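Local structure of diaminopimelate decarboxylase (Psychromonas ingrahamii, 4XG1) at residues V82-L87 / I112-Q117; S129-I134 / I147-N152. The protein probably catalyses, as a pyridoxal 5'-phosphate-dependent homodimer, the decarboxylation of meso-diaminopimelate to L-lysine, the last step of lysine biosynthesis. All blocks are in the same frame, centred on the assembly; numbering follows the deposited sequence.

Interaction 1 (V82-L87 / I112-Q117)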
ATOM      1  N   VAL B  82       6.674 -15.288  -4.152  1.00  8.57           N
ATOM      2  CA  VAL B  82       7.434 -14.762  -3.026  1.00  8.23           C
ATOM      3  C   VAL B  82       6.837 -15.028  -1.671  1.00  7.91           C
ATOM      4  O   VAL B  82       7.365 -14.535  -0.670  1.00  7.84           O
ATOM      5  CB  VAL B  82       7.668 -13.238  -3.152  1.00  8.44           C
ATOM      6  CG1 VAL B  82       8.480 -12.958  -4.414  1.00  8.55           C
ATOM      7  CG2 VAL B  82       6.344 -12.490  -3.204  1.00  8.40           C
ATOM      8  N   SER B  83       5.789 -15.829  -1.599  1.00  7.76           N
ATOM      9  CA  SER B  83       5.164 -16.114  -0.308  1.00  7.83           C
ATOM     10  C   SER B  83       4.318 -17.338  -0.409  1.00  8.08           C
ATOM     11  O   SER B  83       3.963 -17.758  -1.506  1.00  8.62           O
ATOM     12  CB  SER B  83       4.285 -14.944   0.158  1.00  7.61           C
ATOM     13  OG  SER B  83       3.153 -14.794  -0.674  1.00  7.55           O
ATOM     14  N   VAL B  84       3.948 -17.882   0.735  1.00  8.27           N
ATOM     15  CA  VAL B  84       3.015 -18.976   0.755  1.00  8.79           C
ATOM     16  C   VAL B  84       1.634 -18.531   0.262  1.00  9.03           C
ATOM     17  O   VAL B  84       0.877 -19.299  -0.278  1.00  9.19           O
ATOM     18  CB  VAL B  84       2.918 -19.616   2.172  1.00  9.05           C
ATOM     19  CG1 VAL B  84       2.418 -18.619   3.219  1.00  8.92           C
ATOM     20  CG2 VAL B  84       1.983 -20.839   2.134  1.00  9.30           C
ATOM     21  N   GLY B  85       1.297 -17.281   0.476  1.00  9.70           N
ATOM     22  CA  GLY B  85       0.059 -16.733  -0.051  1.00  9.88           C
ATOM     23  C   GLY B  85       0.061 -16.891  -1.545  1.00 10.28           C
ATOM     24  O   GLY B  85      -0.965 -17.268  -2.137  1.00 10.17           O
ATOM     25  N   GLU B  86       1.207 -16.588  -2.177  1.00 10.53           N
ATOM     26  CA  GLU B  86       1.302 -16.687  -3.640  1.00 10.86           C
ATOM     27  C   GLU B  86       1.300 -18.128  -4.073  1.00 11.28           C
ATOM     28  O   GLU B  86       0.714 -18.460  -5.093  1.00 11.58           O
ATOM     29  CB  GLU B  86       2.500 -15.915  -4.202  1.00 10.76           C
ATOM     30  CG  GLU B  86       2.295 -14.401  -4.097  1.00 10.79           C
ATOM     31  CD  GLU B  86       3.310 -13.573  -4.862  1.00 10.95           C
ATOM     32  OE1 GLU B  86       4.341 -14.136  -5.302  1.00 11.79           O
ATOM     33  OE2 GLU B  86       3.091 -12.349  -5.034  1.00 10.72           O
ATOM     34  N   LEU B  87       1.945 -18.977  -3.302  1.00 12.25           N
ATOM     35  CA  LEU B  87       1.935 -20.399  -3.585  1.00 13.99           C
ATOM     36  C   LEU B  87       0.497 -20.901  -3.663  1.00 15.85           C
ATOM     37  O   LEU B  87       0.122 -21.566  -4.632  1.00 14.46           O
ATOM     38  CB  LEU B  87       2.689 -21.174  -2.503  1.00 14.58           C
ATOM     39  CG  LEU B  87       2.585 -22.709  -2.534  1.00 14.46           C
ATOM     40  CD1 LEU B  87       3.113 -23.276  -3.836  1.00 14.67           C
ATOM     41  CD2 LEU B  87       3.329 -23.327  -1.370  1.00 14.44           C
ATOM     42  N   ILE B 112       8.512 -22.454   3.723  1.00 20.62           N
ATOM     43  CA  ILE B 112       9.438 -23.397   3.077  1.00 23.66           C
ATOM     44  C   ILE B 112       8.910 -24.830   3.125  1.00 23.93           C
ATOM     45  O   ILE B 112       8.941 -25.555   2.131  1.00 24.31           O
ATOM     46  CB  ILE B 112      10.808 -23.364   3.732  1.00 24.80           C
ATOM     47  CG1 ILE B 112      11.498 -22.019   3.451  1.00 26.29           C
ATOM     48  CG2 ILE B 112      11.670 -24.475   3.172  1.00 26.14           C
ATOM     49  CD1 ILE B 112      12.461 -21.603   4.548  1.00 27.50           C
ATOM     50  N   SER B 113       8.385 -25.206   4.286  1.00 24.72           N
ATOM     51  CA  SER B 113       7.652 -26.444   4.419  1.00 25.03           C
ATOM     52  C   SER B 113       6.503 -26.595   3.425  1.00 24.42           C
ATOM     53  O   SER B 113       6.359 -27.622   2.767  1.00 24.72           O
ATOM     54  CB  SER B 113       7.113 -26.533   5.827  1.00 28.17           C
ATOM     55  OG  SER B 113       6.525 -27.804   5.997  1.00 31.37           O
ATOM     56  N   ALA B 114       5.693 -25.561   3.279  1.00 23.69           N
ATOM     57  CA  ALA B 114       4.551 -25.690   2.391  1.00 24.68           C
ATOM     58  C   ALA B 114       5.007 -25.883   0.972  1.00 24.64           C
ATOM     59  O   ALA B 114       4.399 -26.649   0.198  1.00 27.78           O
ATOM     60  CB  ALA B 114       3.639 -24.484   2.489  1.00 25.06           C
ATOM     61  N   ALA B 115       6.067 -25.187   0.612  1.00 22.43           N
ATOM     62  CA  ALA B 115       6.557 -25.219  -0.768  1.00 22.45           C
ATOM     63  C   ALA B 115       7.231 -26.565  -1.063  1.00 23.70           C
ATOM     64  O   ALA B 115       7.114 -27.121  -2.164  1.00 21.94           O
ATOM     65  CB  ALA B 115       7.539 -24.087  -0.985  1.00 21.98           C
ATOM     66  N   LEU B 116       7.938 -27.076  -0.063  1.00 25.47           N
ATOM     67  CA  LEU B 116       8.526 -28.408  -0.163  1.00 29.04           C
ATOM     68  C   LEU B 116       7.443 -29.456  -0.313  1.00 29.11           C
ATOM     69  O   LEU B 116       7.470 -30.240  -1.264  1.00 25.53           O
ATOM     70  CB  LEU B 116       9.408 -28.714   1.067  1.00 29.86           C
ATOM     71  CG  LEU B 116      10.800 -28.072   0.999  1.00 27.51           C
ATOM     72  CD1 LEU B 116      11.574 -28.233   2.290  1.00 27.60           C
ATOM     73  CD2 LEU B 116      11.592 -28.655  -0.153  1.00 27.57           C
ATOM     74  N   GLN B 117       6.425 -29.382   0.547  1.00 30.06           N
ATOM     75  CA  GLN B 117       5.312 -30.332   0.455  1.00 31.04           C
ATOM     76  C   GLN B 117       4.524 -30.204  -0.841  1.00 29.01           C
ATOM     77  O   GLN B 117       3.901 -31.144  -1.263  1.00 32.01           O
ATOM     78  CB  GLN B 117       4.392 -30.210   1.656  1.00 32.29           C
ATOM     79  CG  GLN B 117       5.085 -30.647   2.928  1.00 34.28           C
ATOM     80  CD  GLN B 117       4.342 -30.280   4.193  1.00 41.37           C
ATOM     81  OE1 GLN B 117       4.719 -29.332   4.889  1.00 46.85           O
ATOM     82  NE2 GLN B 117       3.279 -31.003   4.493  1.00 45.34           N
TER
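Leu-87 reaches Ala-114 and Ala-115 because chi1 of 171° sends its CG outward from helix 84-92, anti to the backbone N, and chi2 of 60° for CD1 then extends CD2, anti to CA, to the alanines. Val-84, one turn earlier, has chi1 at 62°: CG1 sits between N and the carbonyl carbon, and CG2, anti to N, faces Ala-114. Both side chains therefore offer a single methyl to the same small target. Ala-114 CB is 4.0 Å from Val-84 CG2 and equally 4.0 Å from Leu-87 CD2, so it rests against both methyls, which are spaced along one side of the first helix. Leu-87 CD2 goes further in, lying over the backbone itself at 3.8 Å from Ala-115 CA. Alanines on the receiving side bring the two helices close, with the CA atoms of Val-84 and Ala-114 7.1 Å apart. The contact is small and its side-chain packing is apolar, though Leu-87 CD2 also lies 3.8 Å from Ala-114 O.

The start of helix 84-92 is fixed by Ser-83, the N-cap, whose OG accepts from Glu-86 N at 3.0 Å. Glu-86 reaches back in turn, its OE1 taking Val-82 N at 2.8 Å from above the carboxylate plane. Ser-83 OG also hydrogen-bonds to Asn-385 O of the second subunit, and Leu-409 of that subunit packs on Val-84. Within the TIM barrel the two segments belong to successive helices of the outer layer; beneath them, Leu-87 rests on Ile-81 of strand 78-81 and Ala-115 on Phe-123 of strand 122-125.

Interaction 2 (S129-I134 / I147-N152)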
ATOM      1  N   SER B 129      22.184 -17.624   5.940  1.00 21.81           N
ATOM      2  CA  SER B 129      21.230 -18.031   6.969  1.00 21.58           C
ATOM      3  C   SER B 129      20.071 -18.828   6.391  1.00 22.37           C
ATOM      4  O   SER B 129      19.585 -19.765   7.017  1.00 22.92           O
ATOM      5  CB  SER B 129      20.668 -16.837   7.678  1.00 21.69           C
ATOM      6  OG  SER B 129      21.322 -16.603   8.899  1.00 21.71           O
ATOM      7  N   GLU B 130      19.638 -18.461   5.184  1.00 22.34           N
ATOM      8  CA  GLU B 130      18.448 -19.057   4.569  1.00 22.94           C
ATOM      9  C   GLU B 130      18.725 -20.487   4.116  1.00 22.95           C
ATOM     10  O   GLU B 130      17.864 -21.358   4.272  1.00 22.10           O
ATOM     11  CB  GLU B 130      17.945 -18.206   3.378  1.00 21.44           C
ATOM     12  CG  GLU B 130      16.680 -18.723   2.686  1.00 19.95           C
ATOM     13  CD  GLU B 130      16.436 -18.094   1.312  1.00 20.60           C
ATOM     14  OE1 GLU B 130      16.944 -16.963   1.022  1.00 20.74           O
ATOM     15  OE2 GLU B 130      15.665 -18.679   0.523  1.00 21.25           O
ATOM     16  N   LEU B 131      19.918 -20.713   3.551  1.00 24.24           N
ATOM     17  CA  LEU B 131      20.378 -22.066   3.253  1.00 23.18           C
ATOM     18  C   LEU B 131      20.205 -22.981   4.460  1.00 23.01           C
ATOM     19  O   LEU B 131      19.682 -24.060   4.340  1.00 22.79           O
ATOM     20  CB  LEU B 131      21.828 -22.082   2.828  1.00 21.79           C
ATOM     21  CG  LEU B 131      22.155 -21.614   1.427  1.00 20.73           C
ATOM     22  CD1 LEU B 131      23.658 -21.601   1.279  1.00 21.44           C
ATOM     23  CD2 LEU B 131      21.574 -22.455   0.334  1.00 20.29           C
ATOM     24  N   TYR B 132      20.654 -22.552   5.620  1.00 26.23           N
ATOM     25  CA  TYR B 132      20.581 -23.412   6.797  1.00 30.92           C
ATOM     26  C   TYR B 132      19.141 -23.683   7.151  1.00 32.56           C
ATOM     27  O   TYR B 132      18.800 -24.778   7.582  1.00 39.73           O
ATOM     28  CB  TYR B 132      21.355 -22.808   7.993  1.00 34.60           C
ATOM     29  CG  TYR B 132      22.873 -22.774   7.755  1.00 42.78           C
ATOM     30  CD1 TYR B 132      23.592 -23.960   7.539  1.00 47.79           C
ATOM     31  CD2 TYR B 132      23.582 -21.566   7.711  1.00 47.96           C
ATOM     32  CE1 TYR B 132      24.960 -23.943   7.291  1.00 50.26           C
ATOM     33  CE2 TYR B 132      24.956 -21.544   7.465  1.00 50.83           C
ATOM     34  CZ  TYR B 132      25.632 -22.737   7.252  1.00 53.98           C
ATOM     35  OH  TYR B 132      26.983 -22.734   7.025  1.00 55.14           O
ATOM     36  N   ARG B 133      18.296 -22.670   7.006  1.00 32.31           N
ATOM     37  CA  ARG B 133      16.910 -22.808   7.375  1.00 28.62           C
ATOM     38  C   ARG B 133      16.242 -23.819   6.453  1.00 28.66           C
ATOM     39  O   ARG B 133      15.487 -24.669   6.895  1.00 27.47           O
ATOM     40  CB  ARG B 133      16.199 -21.472   7.310  1.00 27.24           C
ATOM     41  CG  ARG B 133      14.715 -21.614   7.590  1.00 26.23           C
ATOM     42  CD  ARG B 133      13.997 -20.283   7.646  1.00 24.75           C
ATOM     43  NE  ARG B 133      14.291 -19.568   8.866  1.00 23.72           N
ATOM     44  CZ  ARG B 133      13.745 -18.411   9.203  1.00 21.11           C
ATOM     45  NH1 ARG B 133      12.885 -17.836   8.407  1.00 22.23           N
ATOM     46  NH2 ARG B 133      14.053 -17.847  10.343  1.00 20.04           N
ATOM     47  N   ILE B 134      16.527 -23.721   5.170  1.00 27.82           N
ATOM     48  CA  ILE B 134      15.885 -24.582   4.225  1.00 29.58           C
ATOM     49  C   ILE B 134      16.322 -25.995   4.510  1.00 35.40           C
ATOM     50  O   ILE B 134      15.489 -26.892   4.671  1.00 41.07           O
ATOM     51  CB  ILE B 134      16.233 -24.210   2.783  1.00 27.98           C
ATOM     52  CG1 ILE B 134      15.584 -22.867   2.444  1.00 27.97           C
ATOM     53  CG2 ILE B 134      15.743 -25.278   1.810  1.00 27.54           C
ATOM     54  CD1 ILE B 134      15.897 -22.350   1.054  1.00 27.60           C
ATOM     55  N   ILE B 147      17.575 -25.912  -5.091  1.00 29.69           N
ATOM     56  CA  ILE B 147      17.970 -24.527  -4.807  1.00 29.07           C
ATOM     57  C   ILE B 147      18.854 -23.894  -5.861  1.00 28.03           C
ATOM     58  O   ILE B 147      19.678 -24.581  -6.469  1.00 34.61           O
ATOM     59  CB  ILE B 147      18.659 -24.396  -3.459  1.00 30.42           C
ATOM     60  CG1 ILE B 147      20.052 -25.021  -3.492  1.00 34.62           C
ATOM     61  CG2 ILE B 147      17.841 -24.997  -2.340  1.00 31.01           C
ATOM     62  CD1 ILE B 147      21.155 -23.985  -3.565  1.00 36.31           C
ATOM     63  N   SER B 148      18.615 -22.613  -6.133  1.00 24.06           N
ATOM     64  CA  SER B 148      19.582 -21.752  -6.772  1.00 22.09           C
ATOM     65  C   SER B 148      20.016 -20.728  -5.759  1.00 22.43           C
ATOM     66  O   SER B 148      19.408 -20.571  -4.699  1.00 21.32           O
ATOM     67  CB  SER B 148      19.035 -21.013  -7.962  1.00 21.75           C
ATOM     68  OG  SER B 148      18.263 -21.849  -8.788  1.00 26.89           O
ATOM     69  N   ILE B 149      21.080 -20.016  -6.092  1.00 21.80           N
ATOM     70  CA  ILE B 149      21.480 -18.886  -5.315  1.00 20.30           C
ATOM     71  C   ILE B 149      21.209 -17.697  -6.169  1.00 18.56           C
ATOM     72  O   ILE B 149      21.514 -17.695  -7.358  1.00 19.37           O
ATOM     73  CB  ILE B 149      22.960 -18.906  -4.969  1.00 21.96           C
ATOM     74  CG1 ILE B 149      23.374 -20.265  -4.364  1.00 21.95           C
ATOM     75  CG2 ILE B 149      23.305 -17.772  -3.988  1.00 21.52           C
ATOM     76  CD1 ILE B 149      22.918 -20.466  -2.947  1.00 20.54           C
ATOM     77  N   ARG B 150      20.590 -16.692  -5.569  1.00 17.85           N
ATOM     78  CA  ARG B 150      20.446 -15.395  -6.226  1.00 17.65           C
ATOM     79  C   ARG B 150      21.794 -14.644  -6.121  1.00 17.50           C
ATOM     80  O   ARG B 150      22.267 -14.313  -5.013  1.00 18.02           O
ATOM     81  CB  ARG B 150      19.339 -14.560  -5.597  1.00 17.00           C
ATOM     82  CG  ARG B 150      19.045 -13.288  -6.382  1.00 17.09           C
ATOM     83  CD  ARG B 150      17.986 -12.440  -5.689  1.00 16.59           C
ATOM     84  NE  ARG B 150      17.765 -11.207  -6.402  1.00 16.53           N
ATOM     85  CZ  ARG B 150      16.807 -10.345  -6.133  1.00 15.75           C
ATOM     86  NH1 ARG B 150      15.931 -10.585  -5.189  1.00 15.70           N
ATOM     87  NH2 ARG B 150      16.730  -9.235  -6.839  1.00 16.80           N
ATOM     88  N   ILE B 151      22.370 -14.382  -7.285  1.00 15.39           N
ATOM     89  CA  ILE B 151      23.668 -13.831  -7.398  1.00 15.23           C
ATOM     90  C   ILE B 151      23.578 -12.430  -7.934  1.00 14.71           C
ATOM     91  O   ILE B 151      22.747 -12.117  -8.780  1.00 14.85           O
ATOM     92  CB  ILE B 151      24.516 -14.646  -8.401  1.00 16.20           C
ATOM     93  CG1 ILE B 151      24.737 -16.050  -7.883  1.00 15.76           C
ATOM     94  CG2 ILE B 151      25.857 -13.967  -8.691  1.00 17.02           C
ATOM     95  CD1 ILE B 151      25.362 -16.087  -6.510  1.00 15.97           C
ATOM     96  N   ASN B 152      24.412 -11.580  -7.361  1.00 14.66           N
ATOM     97  CA  ASN B 152      24.562 -10.230  -7.804  1.00 15.10           C
ATOM     98  C   ASN B 152      25.836 -10.125  -8.610  1.00 15.98           C
ATOM     99  O   ASN B 152      26.934  -9.972  -8.049  1.00 14.66           O
ATOM    100  CB  ASN B 152      24.596  -9.268  -6.603  1.00 14.89           C
ATOM    101  CG  ASN B 152      23.394  -9.433  -5.694  1.00 13.92           C
ATOM    102  OD1 ASN B 152      22.380  -9.960  -6.099  1.00 12.96           O
ATOM    103  ND2 ASN B 152      23.512  -8.965  -4.457  1.00 14.15           N
TER
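Leu-131 meets Ile-147 and Ile-149 inside a beta-alpha-beta unit of the TIM barrel, where helix 128-140 follows strand 122-125 and leads into strand 145-152. One methyl does the touching from the helix side: Leu-131 CD2 is 4.2 Å from Ile-147 CD1 and 4.1 Å from Ile-149 CD1. The two isoleucine methyls are themselves 4.0 Å apart, so the three form a nearly equilateral cluster. Leu-131 and Ile-149 cross at about a right angle, and they meet methyl to methyl, not along their lengths. Ile-134, the next turn of the helix, stands farther off: its CG2 is 4.7 Å from Ile-147 CG2.

Ile-147 points at the helix, whereas Ile-149, two residues on, starts across it and only its end turns to Leu-131; Ser-148 between them points away. In Ile-149, CG1 anti to the carbonyl carbon (chi1 -50°) and a turn at chi2 (-75°) bring CD1 round to Leu-131. All three touching residues are buried, and Leu-192 of strand 192-198 packs against both Leu-131 and Ile-134, widening the apolar layer between helix and sheet.

Farther out, polar anchors fix the elements that bear these side chains. Glu-130 ties the helix down, forming a salt bridge from OE2 to Lys-107 and taking Glu-126 N on OE1. The strand is bonded to its neighbours through the backbone of Ser-148, with Phe-123 and Val-125, and of Ile-147, with Glu-193 and Lys-195; Ile-149 N hydrogen-bonds to Tyr-183 OH.

In the fold
Interactions 1 and 2 follow one another along the chain, their centres about 15 Å apart, and join through helix 109-117. From its face toward helix 128-140, Ile-112 sends CD1 to 3.7 Å from Arg-133 CD and 4.0 Å from Ile-134 CG1, so three successive helices of the barrel's outer layer pack in a row. Both contacts border the second subunit; Arg-133 forms a salt bridge with Glu-291 of that subunit. On the strand side of interaction 2, the side chain of Ile-149 is about 12 Å from the bound pyridoxal-phosphate–lysine adduct and about 12 Å from the side chain of Glu-274, a predicted cofactor-binding residue. The side chain of Ile-147 is about 7 Å from a bound potassium ion.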